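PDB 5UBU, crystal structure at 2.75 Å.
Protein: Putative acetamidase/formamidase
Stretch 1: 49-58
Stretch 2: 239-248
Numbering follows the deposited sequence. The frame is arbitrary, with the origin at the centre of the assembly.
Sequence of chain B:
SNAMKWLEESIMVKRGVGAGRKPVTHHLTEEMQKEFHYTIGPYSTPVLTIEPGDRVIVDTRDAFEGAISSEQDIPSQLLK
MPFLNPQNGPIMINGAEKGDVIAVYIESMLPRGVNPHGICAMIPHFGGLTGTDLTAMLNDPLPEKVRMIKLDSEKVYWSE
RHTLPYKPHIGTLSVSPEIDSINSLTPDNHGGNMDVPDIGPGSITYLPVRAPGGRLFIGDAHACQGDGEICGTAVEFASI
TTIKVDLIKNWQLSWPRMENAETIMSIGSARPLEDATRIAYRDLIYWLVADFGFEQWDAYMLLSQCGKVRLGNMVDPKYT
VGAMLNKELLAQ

Stretch 1 49-58: TIEPGDRVIV
Stretch 2 239-248: SITTIKVDLI

Stretch 2 is a continuous strand. It runs antiparallel to strand 55-58, at 169°, with the axes 4.6 Å apart at closest approach. Glu 51 to Asp 54 form a type II turn, closed by Asp 54 N to Glu 51 O at 3.0 Å.

Ser 239 (p) OG hydrogen-bonds Thr 241 OG1 at 2.8 Å. Ile 240 (m, t) packs CG2 against Ile 57 CG2 at 3.7 Å. Thr 241 (m) pairs with Val 58 (t) through two hydrogen bonds: Val 58 N to Thr 241 O, 2.7 Å, and Thr 241 N to Val 58 O, 2.9 Å. Thr 242 (m) faces Ile 57 (m, t) in a non-hydrogen-bonded pair, CA to CA 4.3 Å. Ile 243 (p, t) pairs with Val 56 (t); each N reaches the other's O at 2.9 Å. Lys 244 (chi1 t) lies beside Arg 55 (m, t, p), CG to CG 3.7 Å, also without hydrogen bonds. The pair types alternate, so Thr 241, Val 58, Ile 243 and Val 56 share one face; Thr 242, Ile 57, Lys 244 and Arg 55 take the other. Val 245 (t) extends the ladder into the turn: its N bonds Asp 54 O at 3.1 Å, and its O accepts Gly 53 N at 2.7 Å. Gly 53, at phi/psi 107/-19, suits this turn because a CB would jam against the preceding carbonyl. Leu 247 CB meets Pro 52 CB at 3.9 Å.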

ATOM      1  N   THR B  49       3.550 -25.919  32.212  1.00 50.08           N
ATOM      2  CA  THR B  49       4.077 -24.805  32.994  1.00 50.12           C
ATOM      3  C   THR B  49       5.547 -25.105  33.243  1.00 50.23           C
ATOM      4  O   THR B  49       5.890 -26.204  33.699  1.00 50.84           O
ATOM      5  CB  THR B  49       3.332 -24.625  34.328  1.00 51.15           C
ATOM      6  OG1 THR B  49       1.931 -24.438  34.074  1.00 51.38           O
ATOM      7  CG2 THR B  49       3.879 -23.417  35.094  1.00 51.14           C
ATOM      8  N   ILE B  50       6.412 -24.141  32.931  1.00 49.51           N
ATOM      9  CA  ILE B  50       7.854 -24.318  33.092  1.00 49.87           C
ATOM     10  C   ILE B  50       8.519 -23.184  33.868  1.00 50.09           C
ATOM     11  O   ILE B  50       7.936 -22.115  34.069  1.00 49.73           O
ATOM     12  CB  ILE B  50       8.554 -24.410  31.707  1.00 49.09           C
ATOM     13  CG1 ILE B  50       8.451 -23.086  30.946  1.00 48.15           C
ATOM     14  CG2 ILE B  50       7.960 -25.540  30.868  1.00 48.70           C
ATOM     15  CD1 ILE B  50       9.174 -23.105  29.618  1.00 47.88           C
ATOM     16  N   GLU B  51       9.753 -23.436  34.297  1.00 50.72           N
ATOM     17  CA  GLU B  51      10.566 -22.443  34.990  1.00 50.72           C
ATOM     18  C   GLU B  51      11.448 -21.757  33.936  1.00 49.93           C
ATOM     19  O   GLU B  51      11.826 -22.388  32.940  1.00 49.36           O
ATOM     20  CB  GLU B  51      11.449 -23.113  36.044  1.00 51.73           C
ATOM     21  CG  GLU B  51      10.688 -23.706  37.224  1.00 52.41           C
ATOM     22  CD  GLU B  51      10.084 -22.655  38.127  1.00 52.31           C
ATOM     23  OE1 GLU B  51      10.490 -21.473  38.062  1.00 52.34           O
ATOM     24  OE2 GLU B  51       9.209 -23.002  38.945  1.00 52.18           O
ATOM     25  N   PRO B  52      11.752 -20.456  34.127  1.00 49.82           N
ATOM     26  CA  PRO B  52      12.636 -19.814  33.163  1.00 48.77           C
ATOM     27  C   PRO B  52      13.973 -20.553  33.136  1.00 48.88           C
ATOM     28  O   PRO B  52      14.535 -20.849  34.192  1.00 49.69           O
ATOM     29  CB  PRO B  52      12.804 -18.395  33.722  1.00 48.97           C
ATOM     30  CG  PRO B  52      11.596 -18.157  34.539  1.00 49.44           C
ATOM     31  CD  PRO B  52      11.247 -19.496  35.126  1.00 50.36           C
ATOM     32  N   GLY B  53      14.442 -20.879  31.939  1.00 48.04           N
ATOM     33  CA  GLY B  53      15.702 -21.607  31.776  1.00 48.80           C
ATOM     34  C   GLY B  53      15.479 -23.050  31.355  1.00 48.57           C
ATOM     35  O   GLY B  53      16.393 -23.689  30.883  1.00 48.37           O
ATOM     36  N   ASP B  54      14.262 -23.561  31.558  1.00 48.80           N
ATOM     37  CA  ASP B  54      13.914 -24.935  31.173  1.00 49.35           C
ATOM     38  C   ASP B  54      13.913 -25.140  29.660  1.00 48.79           C
ATOM     39  O   ASP B  54      13.792 -24.194  28.889  1.00 47.94           O
ATOM     40  CB  ASP B  54      12.519 -25.335  31.695  1.00 49.26           C
ATOM     41  CG  ASP B  54      12.484 -25.627  33.179  1.00 50.36           C
ATOM     42  OD1 ASP B  54      13.542 -25.623  33.846  1.00 51.43           O
ATOM     43  OD2 ASP B  54      11.369 -25.891  33.682  1.00 50.95           O
ATOM     44  N   ARG B  55      14.044 -26.402  29.267  1.00 49.26           N
ATOM     45  CA  ARG B  55      14.033 -26.810  27.871  1.00 49.25           C
ATOM     46  C   ARG B  55      12.712 -27.513  27.571  1.00 48.91           C
ATOM     47  O   ARG B  55      12.123 -28.141  28.457  1.00 49.76           O
ATOM     48  CB  ARG B  55      15.225 -27.726  27.572  1.00 50.50           C
ATOM     49  CG  ARG B  55      16.541 -26.970  27.526  1.00 51.52           C
ATOM     50  CD  ARG B  55      17.781 -27.839  27.535  1.00 53.08           C
ATOM     51  NE  ARG B  55      17.869 -28.584  26.281  1.00 53.34           N
ATOM     52  CZ  ARG B  55      17.701 -29.900  26.143  1.00 54.88           C
ATOM     53  NH1 ARG B  55      17.813 -30.450  24.941  1.00 55.27           N
ATOM     54  NH2 ARG B  55      17.483 -30.687  27.194  1.00 55.90           N
ATOM     55  N   VAL B  56      12.232 -27.376  26.336  1.00 47.46           N
ATOM     56  CA  VAL B  56      10.996 -28.022  25.907  1.00 47.38           C
ATOM     57  C   VAL B  56      11.237 -28.673  24.548  1.00 47.73           C
ATOM     58  O   VAL B  56      11.742 -28.032  23.634  1.00 47.15           O
ATOM     59  CB  VAL B  56       9.817 -27.034  25.791  1.00 46.26           C
ATOM     60  CG1 VAL B  56       8.535 -27.765  25.396  1.00 45.86           C
ATOM     61  CG2 VAL B  56       9.606 -26.307  27.105  1.00 46.69           C
ATOM     62  N   ILE B  57      10.891 -29.952  24.437  1.00 48.86           N
ATOM     63  CA  ILE B  57      11.024 -30.709  23.205  1.00 49.38           C
ATOM     64  C   ILE B  57       9.607 -30.795  22.651  1.00 48.81           C
ATOM     65  O   ILE B  57       8.782 -31.560  23.158  1.00 50.44           O
ATOM     66  CB  ILE B  57      11.594 -32.120  23.461  1.00 51.27           C
ATOM     67  CG1 ILE B  57      12.956 -32.023  24.168  1.00 52.41           C
ATOM     68  CG2 ILE B  57      11.698 -32.893  22.142  1.00 51.31           C
ATOM     69  CD1 ILE B  57      13.573 -33.367  24.527  1.00 53.88           C
ATOM     70  N   VAL B  58       9.331 -30.014  21.613  1.00 47.18           N
ATOM     71  CA  VAL B  58       7.998 -29.956  21.017  1.00 47.08           C
ATOM     72  C   VAL B  58       7.822 -30.831  19.773  1.00 47.62           C
ATOM     73  O   VAL B  58       8.605 -30.735  18.838  1.00 47.21           O
ATOM     74  CB  VAL B  58       7.656 -28.511  20.589  1.00 45.89           C
ATOM     75  CG1 VAL B  58       6.206 -28.432  20.126  1.00 45.45           C
ATOM     76  CG2 VAL B  58       7.879 -27.543  21.738  1.00 45.66           C
ATOM     77  N   SER B 239       7.786 -31.598  13.005  1.00 48.69           N
ATOM     78  CA  SER B 239       9.142 -31.611  13.572  1.00 48.92           C
ATOM     79  C   SER B 239       9.255 -31.873  15.054  1.00 48.99           C
ATOM     80  O   SER B 239       8.269 -31.844  15.787  1.00 49.09           O
ATOM     81  CB  SER B 239       9.792 -30.241  13.361  1.00 48.01           C
ATOM     82  OG  SER B 239       9.215 -29.268  14.229  1.00 47.06           O
ATOM     83  N   ILE B 240      10.501 -32.110  15.464  1.00 49.14           N
ATOM     84  CA  ILE B 240      10.882 -32.289  16.850  1.00 49.37           C
ATOM     85  C   ILE B 240      11.730 -31.048  17.083  1.00 48.58           C
ATOM     86  O   ILE B 240      12.924 -31.034  16.771  1.00 48.80           O
ATOM     87  CB  ILE B 240      11.705 -33.570  17.104  1.00 50.53           C
ATOM     88  CG1 ILE B 240      10.907 -34.813  16.685  1.00 51.50           C
ATOM     89  CG2 ILE B 240      12.090 -33.658  18.578  1.00 50.64           C
ATOM     90  CD1 ILE B 240      11.641 -36.124  16.852  1.00 52.75           C
ATOM     91  N   THR B 241      11.094 -29.992  17.577  1.00 47.84           N
ATOM     92  CA  THR B 241      11.758 -28.715  17.836  1.00 47.15           C
ATOM     93  C   THR B 241      12.094 -28.613  19.307  1.00 47.44           C
ATOM     94  O   THR B 241      11.203 -28.693  20.149  1.00 47.72           O
ATOM     95  CB  THR B 241      10.854 -27.530  17.438  1.00 45.99           C
ATOM     96  OG1 THR B 241      10.580 -27.596  16.033  1.00 45.84           O
ATOM     97  CG2 THR B 241      11.513 -26.207  17.763  1.00 45.39           C
ATOM     98  N   THR B 242      13.381 -28.442  19.604  1.00 47.62           N
ATOM     99  CA  THR B 242      13.854 -28.304  20.972  1.00 47.93           C
ATOM    100  C   THR B 242      14.205 -26.846  21.225  1.00 47.30           C
ATOM    101  O   THR B 242      15.015 -26.267  20.505  1.00 47.03           O
ATOM    102  CB  THR B 242      15.073 -29.205  21.251  1.00 48.89           C
ATOM    103  OG1 THR B 242      14.704 -30.572  21.068  1.00 49.54           O
ATOM    104  CG2 THR B 242      15.566 -29.038  22.691  1.00 49.37           C
ATOM    105  N   ILE B 243      13.592 -26.266  22.254  1.00 47.26           N
ATOM    106  CA  ILE B 243      13.813 -24.865  22.616  1.00 46.94           C
ATOM    107  C   ILE B 243      14.203 -24.693  24.079  1.00 47.88           C
ATOM    108  O   ILE B 243      13.957 -25.579  24.906  1.00 48.79           O
ATOM    109  CB  ILE B 243      12.544 -24.015  22.360  1.00 45.96           C
ATOM    110  CG1 ILE B 243      11.358 -24.515  23.199  1.00 46.13           C
ATOM    111  CG2 ILE B 243      12.176 -24.042  20.887  1.00 45.51           C
ATOM    112  CD1 ILE B 243      10.089 -23.713  23.016  1.00 45.55           C
ATOM    113  N   LYS B 244      14.831 -23.556  24.378  1.00 48.05           N
ATOM    114  CA  LYS B 244      15.210 -23.198  25.745  1.00 48.74           C
ATOM    115  C   LYS B 244      14.484 -21.862  25.932  1.00 47.76           C
ATOM    116  O   LYS B 244      14.700 -20.918  25.174  1.00 47.20           O
ATOM    117  CB  LYS B 244      16.732 -23.027  25.905  1.00 49.94           C
ATOM    118  CG  LYS B 244      17.303 -23.351  27.282  1.00 51.38           C
ATOM    119  CD  LYS B 244      18.494 -22.506  27.725  1.00 52.42           C
ATOM    120  CE  LYS B 244      19.260 -23.130  28.891  1.00 53.91           C
ATOM    121  NZ  LYS B 244      20.066 -22.125  29.637  1.00 54.56           N
ATOM    122  N   VAL B 245      13.601 -21.798  26.916  1.00 47.69           N
ATOM    123  CA  VAL B 245      12.806 -20.603  27.171  1.00 47.17           C
ATOM    124  C   VAL B 245      13.260 -19.949  28.466  1.00 47.89           C
ATOM    125  O   VAL B 245      13.351 -20.623  29.493  1.00 48.89           O
ATOM    126  CB  VAL B 245      11.314 -20.978  27.282  1.00 46.88           C
ATOM    127  CG1 VAL B 245      10.450 -19.738  27.513  1.00 46.72           C
ATOM    128  CG2 VAL B 245      10.870 -21.733  26.031  1.00 46.28           C
ATOM    129  N   ASP B 246      13.551 -18.649  28.424  1.00 47.72           N
ATOM    130  CA  ASP B 246      13.989 -17.942  29.620  1.00 48.70           C
ATOM    131  C   ASP B 246      13.143 -16.662  29.716  1.00 48.62           C
ATOM    132  O   ASP B 246      12.327 -16.380  28.827  1.00 47.33           O
ATOM    133  CB  ASP B 246      15.500 -17.689  29.587  1.00 49.09           C
ATOM    134  CG  ASP B 246      16.123 -17.531  31.007  1.00 50.26           C
ATOM    135  OD1 ASP B 246      15.442 -17.053  31.945  1.00 50.54           O
ATOM    136  OD2 ASP B 246      17.322 -17.886  31.177  1.00 50.79           O
ATOM    137  N   LEU B 247      13.312 -15.917  30.810  1.00 49.70           N
ATOM    138  CA  LEU B 247      12.524 -14.723  31.067  1.00 50.19           C
ATOM    139  C   LEU B 247      13.384 -13.528  31.439  1.00 51.52           C
ATOM    140  O   LEU B 247      14.237 -13.627  32.318  1.00 52.53           O
ATOM    141  CB  LEU B 247      11.580 -15.022  32.229  1.00 50.59           C
ATOM    142  CG  LEU B 247      10.597 -13.948  32.695  1.00 50.85           C
ATOM    143  CD1 LEU B 247       9.578 -13.660  31.610  1.00 49.98           C
ATOM    144  CD2 LEU B 247       9.903 -14.407  33.958  1.00 51.72           C
ATOM    145  N   ILE B 248      13.148 -12.404  30.759  1.00 50.51           N
ATOM    146  CA  ILE B 248      13.849 -11.145  31.017  1.00 51.58           C
ATOM    147  C   ILE B 248      12.811 -10.231  31.651  1.00 52.08           C
ATOM    148  O   ILE B 248      11.762  -9.969  31.075  1.00 50.35           O
ATOM    149  CB  ILE B 248      14.434 -10.512  29.736  1.00 50.14           C
ATOM    150  CG1 ILE B 248      15.511 -11.425  29.134  1.00 50.70           C
ATOM    151  CG2 ILE B 248      15.036  -9.148  30.058  1.00 50.75           C
ATOM    152  CD1 ILE B 248      15.905 -11.062  27.719  1.00 49.25           C
TER